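Local structure of beta-agarase D (Zobellia galactanivorans, 4ASM) at residues D157-D162 / F315-D320; Q7-N12 / V353-V358; D173-Y178 / A334-N339. The protein cleaves the beta-1,4 linkages between beta-D-galactose and 3,6-anhydro-alpha-L-galactose in agarose at random along the chain, with retention of anomeric configuration, through the GH16 catalytic domain described here. All coordinates share one frame; numbering follows the deposited sequence.

Interaction 1 of 3, residues D157-D162 / F315-D320; sequences DTQEID and FSKEMD. With IMD (imidazole), chain C.
Gln159, at the start of strand 159-166, faces Phe315 with their CA atoms 6.8 Å apart, while the chain runs on so that Met319 comes level with Glu160 at 7.4 Å between CA atoms. Strand alternation sorts the side chains: Gln159 and Ile161 point to segment 315-320, and Glu160 points away from it. The Gln159 chain, extended beyond CG, carries its amide group to the backbone of Ser316 and Lys317. Ile161 wedges between two apolar partners. Its CG1 lies over one face of the Phe315 ring, 3.9 Å from the centroid and offset toward the rim, a CH-pi contact. Its CD1 meets the methyl CE of Met319 at 3.7 Å, the two side chains crossing at about a right angle. A slender, flexible methionine suits this place, since its methyl also touches CB of Gln159, and Trp227 of strand 220-229 packs on both Ile161 and Met319. Nearer the surface, NZ of Lys317 donates to OG1 of Thr158 over 3.2 Å; the stronger partner of both groups is Asp156, the lysine through a salt bridge. Glu160, probably the catalytic nucleophile as in its relatives, opens the Glu-Ile-Asp signature of GH16 enzymes. CG anti to the backbone N (chi1 167°) starts an extended chain whose OE2 accepts a nearly straight hydrogen bond of 2.6 Å from N1 of an imidazole, probably from the crystallisation liquor, which also bonds Glu326. The chemistry thus divides across the strand: apolar groups and a few polar ends meet segment 315-320, while Glu160 projects oppositely, consistent with a substrate-binding cleft there.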
loop_
_atom_site.group_PDB
_atom_site.type_symbol
_atom_site.label_atom_id
_atom_site.label_comp_id
_atom_site.label_asym_id
_atom_site.label_seq_id
_atom_site.Cartn_x
_atom_site.Cartn_y
_atom_site.Cartn_z
ATOM N N ASP A 157 -4.374 -13.043 -6.111
ATOM C CA ASP A 157 -4.683 -12.500 -4.776
ATOM C C ASP A 157 -3.884 -13.171 -3.628
ATOM O O ASP A 157 -4.248 -13.014 -2.465
ATOM C CB ASP A 157 -6.196 -12.533 -4.459
ATOM C CG ASP A 157 -7.008 -11.612 -5.347
ATOM O OD1 ASP A 157 -6.447 -10.619 -5.858
ATOM O OD2 ASP A 157 -8.226 -11.889 -5.506
ATOM N N THR A 158 -2.797 -13.876 -3.951
ATOM C CA THR A 158 -1.998 -14.534 -2.886
ATOM C C THR A 158 -0.797 -13.712 -2.392
ATOM O O THR A 158 -0.324 -13.915 -1.286
ATOM C CB THR A 158 -1.480 -15.929 -3.310
ATOM O OG1 THR A 158 -0.623 -15.826 -4.446
ATOM C CG2 THR A 158 -2.650 -16.873 -3.633
ATOM N N GLN A 159 -0.270 -12.830 -3.239
ATOM C CA GLN A 159 0.970 -12.133 -2.912
ATOM C C GLN A 159 0.795 -10.656 -3.163
ATOM O O GLN A 159 0.301 -10.261 -4.219
ATOM C CB GLN A 159 2.135 -12.671 -3.738
ATOM C CG GLN A 159 2.407 -14.184 -3.539
ATOM C CD GLN A 159 3.603 -14.725 -4.322
ATOM O OE1 GLN A 159 3.749 -15.960 -4.486
ATOM N NE2 GLN A 159 4.450 -13.855 -4.800
ATOM N N GLU A 160 1.241 -9.839 -2.203
ATOM C CA GLU A 160 1.018 -8.384 -2.248
ATOM C C GLU A 160 2.208 -7.648 -1.670
ATOM O O GLU A 160 2.780 -8.084 -0.679
ATOM C CB GLU A 160 -0.245 -8.040 -1.459
ATOM C CG GLU A 160 -0.444 -6.565 -1.160
ATOM C CD GLU A 160 -1.708 -6.306 -0.373
ATOM O OE1 GLU A 160 -2.609 -7.177 -0.338
ATOM O OE2 GLU A 160 -1.800 -5.185 0.196
ATOM N N ILE A 161 2.580 -6.551 -2.314
ATOM C CA ILE A 161 3.627 -5.667 -1.779
ATOM C C ILE A 161 3.049 -4.279 -1.810
ATOM O O ILE A 161 2.619 -3.831 -2.853
ATOM C CB ILE A 161 4.907 -5.719 -2.639
ATOM C CG1 ILE A 161 5.569 -7.097 -2.504
ATOM C CG2 ILE A 161 5.880 -4.578 -2.266
ATOM C CD1 ILE A 161 6.526 -7.462 -3.657
ATOM N N ASP A 162 2.999 -3.611 -0.661
ATOM C CA ASP A 162 2.443 -2.268 -0.631
ATOM C C ASP A 162 3.549 -1.247 -0.817
ATOM O O ASP A 162 4.700 -1.479 -0.419
ATOM C CB ASP A 162 1.683 -2.014 0.669
ATOM C CG ASP A 162 0.531 -2.948 0.846
ATOM O OD1 ASP A 162 0.059 -3.520 -0.163
ATOM O OD2 ASP A 162 0.112 -3.139 1.989
ATOM N N PHE A 315 8.367 -14.044 -2.389
ATOM C CA PHE A 315 7.556 -13.555 -3.482
ATOM C C PHE A 315 7.981 -14.293 -4.751
ATOM O O PHE A 315 9.160 -14.623 -4.947
ATOM C CB PHE A 315 7.742 -12.048 -3.630
ATOM C CG PHE A 315 7.333 -11.263 -2.411
ATOM C CD1 PHE A 315 5.985 -11.168 -2.043
ATOM C CD2 PHE A 315 8.290 -10.613 -1.632
ATOM C CE1 PHE A 315 5.600 -10.441 -0.920
ATOM C CE2 PHE A 315 7.916 -9.875 -0.488
ATOM C CZ PHE A 315 6.545 -9.800 -0.136
ATOM N N SER A 316 7.024 -14.573 -5.612
ATOM C CA SER A 316 7.338 -15.340 -6.802
ATOM C C SER A 316 6.453 -14.982 -7.982
ATOM O O SER A 316 6.624 -15.546 -9.063
ATOM C CB SER A 316 7.214 -16.839 -6.499
ATOM O OG SER A 316 5.905 -17.192 -6.099
ATOM N N LYS A 317 5.502 -14.067 -7.782
ATOM C CA LYS A 317 4.499 -13.791 -8.816
ATOM C C LYS A 317 4.494 -12.335 -9.257
ATOM O O LYS A 317 4.615 -11.419 -8.421
ATOM C CB LYS A 317 3.109 -14.187 -8.319
ATOM C CG LYS A 317 2.969 -15.712 -8.139
ATOM C CD LYS A 317 1.727 -16.104 -7.346
ATOM C CE LYS A 317 1.588 -17.627 -7.285
ATOM N NZ LYS A 317 0.438 -18.044 -6.435
ATOM N N GLU A 318 4.353 -12.114 -10.563
ATOM C CA GLU A 318 4.101 -10.766 -11.076
ATOM C C GLU A 318 2.831 -10.185 -10.437
ATOM O O GLU A 318 1.895 -10.911 -10.048
ATOM C CB GLU A 318 4.004 -10.712 -12.611
ATOM C CG GLU A 318 2.787 -11.419 -13.172
ATOM C CD GLU A 318 2.635 -11.286 -14.676
ATOM O OE1 GLU A 318 3.444 -10.578 -15.309
ATOM O OE2 GLU A 318 1.669 -11.897 -15.193
ATOM N N MET A 319 2.807 -8.860 -10.356
ATOM C CA MET A 319 1.765 -8.146 -9.630
ATOM C C MET A 319 1.156 -6.988 -10.420
ATOM O O MET A 319 1.830 -6.358 -11.234
ATOM C CB MET A 319 2.324 -7.623 -8.304
ATOM C CG MET A 319 2.776 -8.746 -7.382
ATOM S SD MET A 319 3.262 -8.082 -5.781
ATOM C CE MET A 319 3.926 -9.601 -5.074
ATOM N N ASP A 320 -0.140 -6.758 -10.205
ATOM C CA ASP A 320 -0.819 -5.568 -10.701
ATOM C C ASP A 320 -0.550 -4.379 -9.801
ATOM O O ASP A 320 -0.594 -4.496 -8.572
ATOM C CB ASP A 320 -2.333 -5.797 -10.712
ATOM C CG ASP A 320 -2.741 -6.952 -11.620
ATOM O OD1 ASP A 320 -2.287 -6.965 -12.785
ATOM O OD2 ASP A 320 -3.513 -7.819 -11.171
HETATM N N1 IMD C . -3.612 -3.375 0.681
HETATM C C2 IMD C . -4.818 -3.267 0.097
HETATM N N3 IMD C . -5.391 -2.119 0.510
HETATM C C4 IMD C . -4.545 -1.485 1.355
HETATM C C5 IMD C . -3.416 -2.287 1.457
#

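Interaction 2 of 3, residues Q7-N12 / V353-V358. With CA (calcium ion), chain B.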
loop_
_atom_site.group_PDB
_atom_site.type_symbol
_atom_site.label_atom_id
_atom_site.label_comp_id
_atom_site.label_asym_id
_atom_site.label_seq_id
_atom_site.Cartn_x
_atom_site.Cartn_y
_atom_site.Cartn_z
ATOM N N GLN A 7 9.852 14.072 -22.313
ATOM C CA GLN A 7 10.039 14.674 -20.951
ATOM C C GLN A 7 8.941 14.221 -19.995
ATOM O O GLN A 7 7.797 14.002 -20.412
ATOM C CB GLN A 7 10.083 16.199 -21.024
ATOM C CG GLN A 7 11.367 16.735 -21.644
ATOM C CD GLN A 7 11.528 18.230 -21.441
ATOM O OE1 GLN A 7 12.437 18.673 -20.738
ATOM N NE2 GLN A 7 10.633 19.015 -22.039
ATOM N N TYR A 8 9.306 14.068 -18.723
ATOM C CA TYR A 8 8.383 13.565 -17.701
ATOM C C TYR A 8 8.515 14.398 -16.447
ATOM O O TYR A 8 9.582 14.972 -16.197
ATOM C CB TYR A 8 8.716 12.129 -17.335
ATOM C CG TYR A 8 8.698 11.152 -18.482
ATOM C CD1 TYR A 8 7.504 10.635 -18.953
ATOM C CD2 TYR A 8 9.885 10.733 -19.076
ATOM C CE1 TYR A 8 7.488 9.726 -19.995
ATOM C CE2 TYR A 8 9.880 9.822 -20.127
ATOM C CZ TYR A 8 8.675 9.324 -20.569
ATOM O OH TYR A 8 8.655 8.435 -21.623
ATOM N N ASP A 9 7.451 14.421 -15.641
ATOM C CA ASP A 9 7.446 15.181 -14.386
ATOM C C ASP A 9 8.601 14.841 -13.457
ATOM O O ASP A 9 9.035 15.703 -12.669
ATOM C CB ASP A 9 6.143 14.948 -13.615
ATOM C CG ASP A 9 4.945 15.632 -14.243
ATOM O OD1 ASP A 9 5.115 16.511 -15.123
ATOM O OD2 ASP A 9 3.808 15.317 -13.830
ATOM N N TRP A 10 9.067 13.596 -13.527
ATOM C CA TRP A 10 10.082 13.078 -12.614
ATOM C C TRP A 10 11.487 13.227 -13.171
ATOM O O TRP A 10 12.445 12.720 -12.591
ATOM C CB TRP A 10 9.837 11.590 -12.309
ATOM C CG TRP A 10 9.726 10.739 -13.549
ATOM C CD1 TRP A 10 10.746 10.353 -14.385
ATOM C CD2 TRP A 10 8.522 10.197 -14.103
ATOM N NE1 TRP A 10 10.247 9.586 -15.410
ATOM C CE2 TRP A 10 8.886 9.486 -15.272
ATOM C CE3 TRP A 10 7.169 10.218 -13.712
ATOM C CZ2 TRP A 10 7.949 8.798 -16.050
ATOM C CZ3 TRP A 10 6.236 9.549 -14.513
ATOM C CH2 TRP A 10 6.634 8.859 -15.665
ATOM N N ASP A 11 11.637 13.883 -14.324
ATOM C CA ASP A 11 12.948 13.911 -14.963
ATOM C C ASP A 11 14.055 14.425 -14.034
ATOM O O ASP A 11 15.163 13.907 -14.065
ATOM C CB ASP A 11 12.911 14.747 -16.236
ATOM C CG ASP A 11 12.335 13.993 -17.424
ATOM O OD1 ASP A 11 12.167 12.757 -17.362
ATOM O OD2 ASP A 11 12.050 14.664 -18.434
ATOM N N ASN A 12 13.727 15.425 -13.218
ATOM C CA ASN A 12 14.709 16.074 -12.335
ATOM C C ASN A 12 14.892 15.388 -10.978
ATOM O O ASN A 12 15.650 15.865 -10.126
ATOM C CB ASN A 12 14.335 17.552 -12.113
ATOM C CG ASN A 12 14.214 18.336 -13.421
ATOM O OD1 ASN A 12 14.877 18.026 -14.417
ATOM N ND2 ASN A 12 13.357 19.357 -13.410
ATOM N N VAL A 353 -2.437 11.928 -7.194
ATOM C CA VAL A 353 -1.140 11.380 -7.568
ATOM C C VAL A 353 -0.605 12.164 -8.773
ATOM O O VAL A 353 -1.154 12.134 -9.877
ATOM C CB VAL A 353 -1.183 9.863 -7.870
ATOM C CG1 VAL A 353 0.215 9.336 -8.189
ATOM C CG2 VAL A 353 -1.811 9.075 -6.681
ATOM N N ASP A 354 0.476 12.887 -8.534
ATOM C CA ASP A 354 1.113 13.679 -9.578
ATOM C C ASP A 354 1.737 12.781 -10.639
ATOM O O ASP A 354 1.630 13.054 -11.845
ATOM C CB ASP A 354 2.158 14.564 -8.901
ATOM C CG ASP A 354 2.837 15.558 -9.844
ATOM O OD1 ASP A 354 2.372 15.778 -10.992
ATOM O OD2 ASP A 354 3.848 16.134 -9.410
ATOM N N TRP A 355 2.382 11.710 -10.190
ATOM C CA TRP A 355 3.024 10.771 -11.095
ATOM C C TRP A 355 3.360 9.473 -10.392
ATOM O O TRP A 355 3.489 9.428 -9.170
ATOM C CB TRP A 355 4.281 11.368 -11.730
ATOM C CG TRP A 355 5.333 11.985 -10.829
ATOM C CD1 TRP A 355 5.559 13.325 -10.675
ATOM C CD2 TRP A 355 6.373 11.317 -10.068
ATOM N NE1 TRP A 355 6.636 13.536 -9.847
ATOM C CE2 TRP A 355 7.150 12.329 -9.458
ATOM C CE3 TRP A 355 6.692 9.973 -9.811
ATOM C CZ2 TRP A 355 8.245 12.042 -8.624
ATOM C CZ3 TRP A 355 7.781 9.687 -8.976
ATOM C CH2 TRP A 355 8.552 10.726 -8.401
ATOM N N ILE A 356 3.487 8.417 -11.186
ATOM C CA ILE A 356 4.015 7.146 -10.735
ATOM C C ILE A 356 4.983 6.642 -11.799
ATOM O O ILE A 356 4.651 6.597 -12.992
ATOM C CB ILE A 356 2.877 6.133 -10.400
ATOM C CG1 ILE A 356 3.439 4.846 -9.774
ATOM C CG2 ILE A 356 1.986 5.870 -11.626
ATOM C CD1 ILE A 356 2.359 3.957 -9.201
ATOM N N ARG A 357 6.186 6.290 -11.361
ATOM C CA ARG A 357 7.221 5.837 -12.283
ATOM C C ARG A 357 7.695 4.445 -11.892
ATOM O O ARG A 357 7.716 4.085 -10.704
ATOM C CB ARG A 357 8.394 6.833 -12.308
ATOM C CG ARG A 357 9.178 6.965 -11.022
ATOM C CD ARG A 357 10.185 8.108 -11.161
ATOM N NE ARG A 357 10.925 8.360 -9.933
ATOM C CZ ARG A 357 12.047 9.071 -9.884
ATOM N NH1 ARG A 357 12.574 9.572 -11.008
ATOM N NH2 ARG A 357 12.620 9.302 -8.715
ATOM N N VAL A 358 8.090 3.675 -12.900
ATOM C CA VAL A 358 8.479 2.288 -12.721
ATOM C C VAL A 358 9.788 2.101 -13.468
ATOM O O VAL A 358 9.875 2.459 -14.650
ATOM C CB VAL A 358 7.408 1.348 -13.301
ATOM C CG1 VAL A 358 7.839 -0.097 -13.164
ATOM C CG2 VAL A 358 6.061 1.581 -12.614
HETATM CA CA CA B . 1.607 15.174 -13.140
HETATM O O HOH W 1 1.592 17.598 -13.043
#
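A calcium site joins the N-terminal end of the modelled chain to strand 350-362 through Asp9 and Asp354. OD2 of Asp9 binds the ion at 2.3 Å, and Asp354 grips it twice, by OD1 at 2.4 Å and by its backbone O. A water, Asp34, Asn36 and Gly89 complete seven ligands; hard carboxylate and carbonyl oxygens suit calcium, whose charge probably offsets the repulsion between the two acids. Asp354 OD2 turns instead to a salt bridge with Arg138. Beside the metal, Trp10 packs on the strand. Its CB sits over the centre of the six-membered ring of Trp355, 3.9 Å from the centroid, while the indole turns its edge to the Trp355 face in an offset edge-to-face pair, planes 69° apart. Here the strand, part of the GH16 jelly-roll sandwich, carries a classic beta bulge, Asp354 and Trp355 together standing opposite Arg138. One face of the Trp10 indole is covered by CB of Arg357, 3.8 Å from the six-membered centroid, and the opposite face by CB of Tyr8. An alanine at Trp10 would keep the CB contact with Trp355 but would probably open a gap beside the aliphatic part of Arg357 and the CB of Trp355. Arginine suits this place: its methylenes lie on the indole while its guanidinium forms a salt bridge with Glu136. Tyr8 to Asp11 form a type I turn, tied further by Tyr8 N donating to Asp11 OD2 at 2.8 Å.

Interaction 3 of 3, residues D173-Y178 / A334-N339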
loop_
_atom_site.group_PDB
_atom_site.type_symbol
_atom_site.label_atom_id
_atom_site.label_comp_id
_atom_site.label_asym_id
_atom_site.label_seq_id
_atom_site.Cartn_x
_atom_site.Cartn_y
_atom_site.Cartn_z
ATOM N N ASP A 173 -11.968 15.703 14.995
ATOM C CA ASP A 173 -11.941 15.547 16.460
ATOM C C ASP A 173 -10.690 14.798 16.940
ATOM O O ASP A 173 -10.619 14.378 18.097
ATOM C CB ASP A 173 -13.210 14.832 16.951
ATOM C CG ASP A 173 -13.385 13.440 16.339
ATOM O OD1 ASP A 173 -12.444 12.982 15.656
ATOM O OD2 ASP A 173 -14.465 12.831 16.521
ATOM N N ASN A 174 -9.714 14.599 16.044
ATOM C CA ASN A 174 -8.461 13.909 16.376
ATOM C C ASN A 174 -8.576 12.431 16.750
ATOM O O ASN A 174 -7.622 11.864 17.262
ATOM C CB ASN A 174 -7.643 14.664 17.447
ATOM C CG ASN A 174 -6.861 15.794 16.865
ATOM O OD1 ASN A 174 -6.087 15.597 15.932
ATOM N ND2 ASN A 174 -7.061 16.991 17.389
ATOM N N ARG A 175 -9.703 11.806 16.421
ATOM C CA ARG A 175 -9.904 10.391 16.786
ATOM C C ARG A 175 -8.914 9.424 16.105
ATOM O O ARG A 175 -8.712 8.303 16.560
ATOM C CB ARG A 175 -11.341 9.978 16.496
ATOM C CG ARG A 175 -11.679 9.866 15.030
ATOM C CD ARG A 175 -13.190 9.751 14.906
ATOM N NE ARG A 175 -13.595 9.735 13.511
ATOM C CZ ARG A 175 -13.583 10.789 12.703
ATOM N NH1 ARG A 175 -13.185 12.011 13.160
ATOM N NH2 ARG A 175 -13.964 10.642 11.441
ATOM N N ASN A 176 -8.330 9.873 14.997
ATOM C CA ASN A 176 -7.332 9.105 14.243
ATOM C C ASN A 176 -5.903 9.671 14.374
ATOM O O ASN A 176 -5.028 9.332 13.594
ATOM C CB ASN A 176 -7.743 9.077 12.764
ATOM C CG ASN A 176 -7.003 8.020 11.968
ATOM O OD1 ASN A 176 -6.989 6.850 12.336
ATOM N ND2 ASN A 176 -6.401 8.427 10.848
ATOM N N SER A 177 -5.675 10.558 15.335
ATOM C CA SER A 177 -4.346 11.123 15.601
ATOM C C SER A 177 -3.201 10.110 15.764
ATOM O O SER A 177 -2.069 10.397 15.372
ATOM C CB SER A 177 -4.395 12.105 16.785
ATOM O OG SER A 177 -4.605 11.437 18.019
ATOM N N TYR A 178 -3.478 8.934 16.333
ATOM C CA TYR A 178 -2.417 7.946 16.566
ATOM C C TYR A 178 -1.889 7.438 15.236
ATOM O O TYR A 178 -0.670 7.228 15.092
ATOM C CB TYR A 178 -2.960 6.790 17.385
ATOM C CG TYR A 178 -1.976 5.696 17.726
ATOM C CD1 TYR A 178 -1.723 4.643 16.836
ATOM C CD2 TYR A 178 -1.357 5.664 18.981
ATOM C CE1 TYR A 178 -0.824 3.614 17.179
ATOM C CE2 TYR A 178 -0.467 4.649 19.325
ATOM C CZ TYR A 178 -0.206 3.639 18.423
ATOM O OH TYR A 178 0.668 2.642 18.787
ATOM N N ALA A 334 -14.307 0.926 14.492
ATOM C CA ALA A 334 -13.870 1.830 15.554
ATOM C C ALA A 334 -14.409 3.256 15.378
ATOM O O ALA A 334 -14.118 4.128 16.209
ATOM C CB ALA A 334 -12.338 1.860 15.607
ATOM N N TYR A 335 -15.185 3.494 14.322
ATOM C CA TYR A 335 -15.737 4.826 13.994
ATOM C C TYR A 335 -14.644 5.833 13.663
ATOM O O TYR A 335 -14.847 7.057 13.742
ATOM C CB TYR A 335 -16.656 5.354 15.105
ATOM C CG TYR A 335 -17.927 4.542 15.243
ATOM C CD1 TYR A 335 -19.000 4.752 14.371
ATOM C CD2 TYR A 335 -18.045 3.566 16.219
ATOM C CE1 TYR A 335 -20.154 4.014 14.489
ATOM C CE2 TYR A 335 -19.212 2.802 16.335
ATOM C CZ TYR A 335 -20.256 3.036 15.468
ATOM O OH TYR A 335 -21.427 2.288 15.581
ATOM N N ARG A 336 -13.469 5.328 13.303
ATOM C CA ARG A 336 -12.424 6.229 12.830
ATOM C C ARG A 336 -12.642 6.717 11.396
ATOM O O ARG A 336 -12.064 7.732 11.027
ATOM C CB ARG A 336 -11.015 5.681 13.078
ATOM C CG ARG A 336 -10.634 5.743 14.573
ATOM C CD ARG A 336 -9.140 5.491 14.788
ATOM N NE ARG A 336 -8.854 4.115 14.419
ATOM C CZ ARG A 336 -8.928 3.074 15.248
ATOM N NH1 ARG A 336 -9.247 3.228 16.540
ATOM N NH2 ARG A 336 -8.683 1.871 14.775
ATOM N N SER A 337 -13.517 6.043 10.629
ATOM C CA SER A 337 -13.943 6.471 9.272
ATOM C C SER A 337 -14.504 7.872 9.273
ATOM O O SER A 337 -14.997 8.323 10.306
ATOM C CB SER A 337 -15.128 5.647 8.739
ATOM O OG SER A 337 -15.046 4.268 8.952
ATOM N N PRO A 338 -14.513 8.530 8.104
ATOM C CA PRO A 338 -14.969 9.929 8.029
ATOM C C PRO A 338 -16.369 10.170 8.561
ATOM O O PRO A 338 -17.245 9.309 8.436
ATOM C CB PRO A 338 -14.916 10.237 6.535
ATOM C CG PRO A 338 -13.805 9.355 6.045
ATOM C CD PRO A 338 -14.024 8.065 6.791
ATOM N N ASN A 339 -16.557 11.337 9.171
ATOM C CA ASN A 339 -17.891 11.755 9.549
ATOM C C ASN A 339 -18.464 12.745 8.540
ATOM O O ASN A 339 -17.782 13.179 7.606
ATOM C CB ASN A 339 -17.897 12.311 10.962
ATOM C CG ASN A 339 -16.924 13.485 11.158
ATOM O OD1 ASN A 339 -16.874 14.424 10.351
ATOM N ND2 ASN A 339 -16.169 13.448 12.264
HETATM O O HOH W 2 -16.432 11.732 14.675
#
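Arg175 reaches across to the loop 334-339 edge-on, its guanidinium holding two backbone carbonyls close to its own plane. NE donates to O of Tyr335 at 3.0 Å, along a lone pair in the carbonyl plane, though the bond is bent to 140°. NH2 donates to O of Ser337 over 2.8 Å in a straighter bond (169°), approaching that carbonyl from above its plane. The chain is extended from CG to NE, which spans the distance from its turn to the loop. The remaining corner, NH1, comes back to its own segment and forms a salt bridge with OD1 of Asp173 at 2.8 Å; the same oxygen takes the backbone N of Arg175 at 3.1 Å from the other face of the carboxylate, closing an Asx turn. NH2 has a further salt bridge with Glu342, so the guanidinium is held at NE and both terminal nitrogens, a use of its three N-H-bearing nitrogens that suits arginine. The loop it fastens links two short helices: Tyr335, just past helix 329-333, has positive phi and closes a Schellman motif, and Asn339 is the N-cap of helix 340-343. The Asn339 amide lies 26° from the guanidinium plane and is joined to the turn through a water over one guanidinium face, which donates to OD2 of Asp173 (2.9 Å) and accepts from ND2 of Asn339 (3.0 Å). ND2 also bonds Asn172. Arg336, bent at chi3, runs the other way and crosses Asn176 at about a right angle. Its CD methylene lies 3.4 Å from O of Arg175 and 3.5 Å from OD1 of Asn176, while ND2 of Asn176 donates to O of Gly169.

Overall arrangement
Interaction 1 is the most central, its centre about 12 Å from that of the chain, and is buried; the centres of interactions 2 and 3 lie about 19 and 20 Å out, the second still buried, the third only partly. Interactions 1 and 2 reach the same network of strands, their centres about 24 Å apart, whereas interaction 3 joins loops beside short helices, across the chain's centre from interaction 1. Chemistry follows place: apolar packing behind the strand that carries the probable nucleophile in interaction 1, aromatic packing beside a metal in interaction 2, and arginine-to-carbonyl bonds with a bridging water in interaction 3. Along the chain, interaction 2 encloses the other two, whose segments alternate.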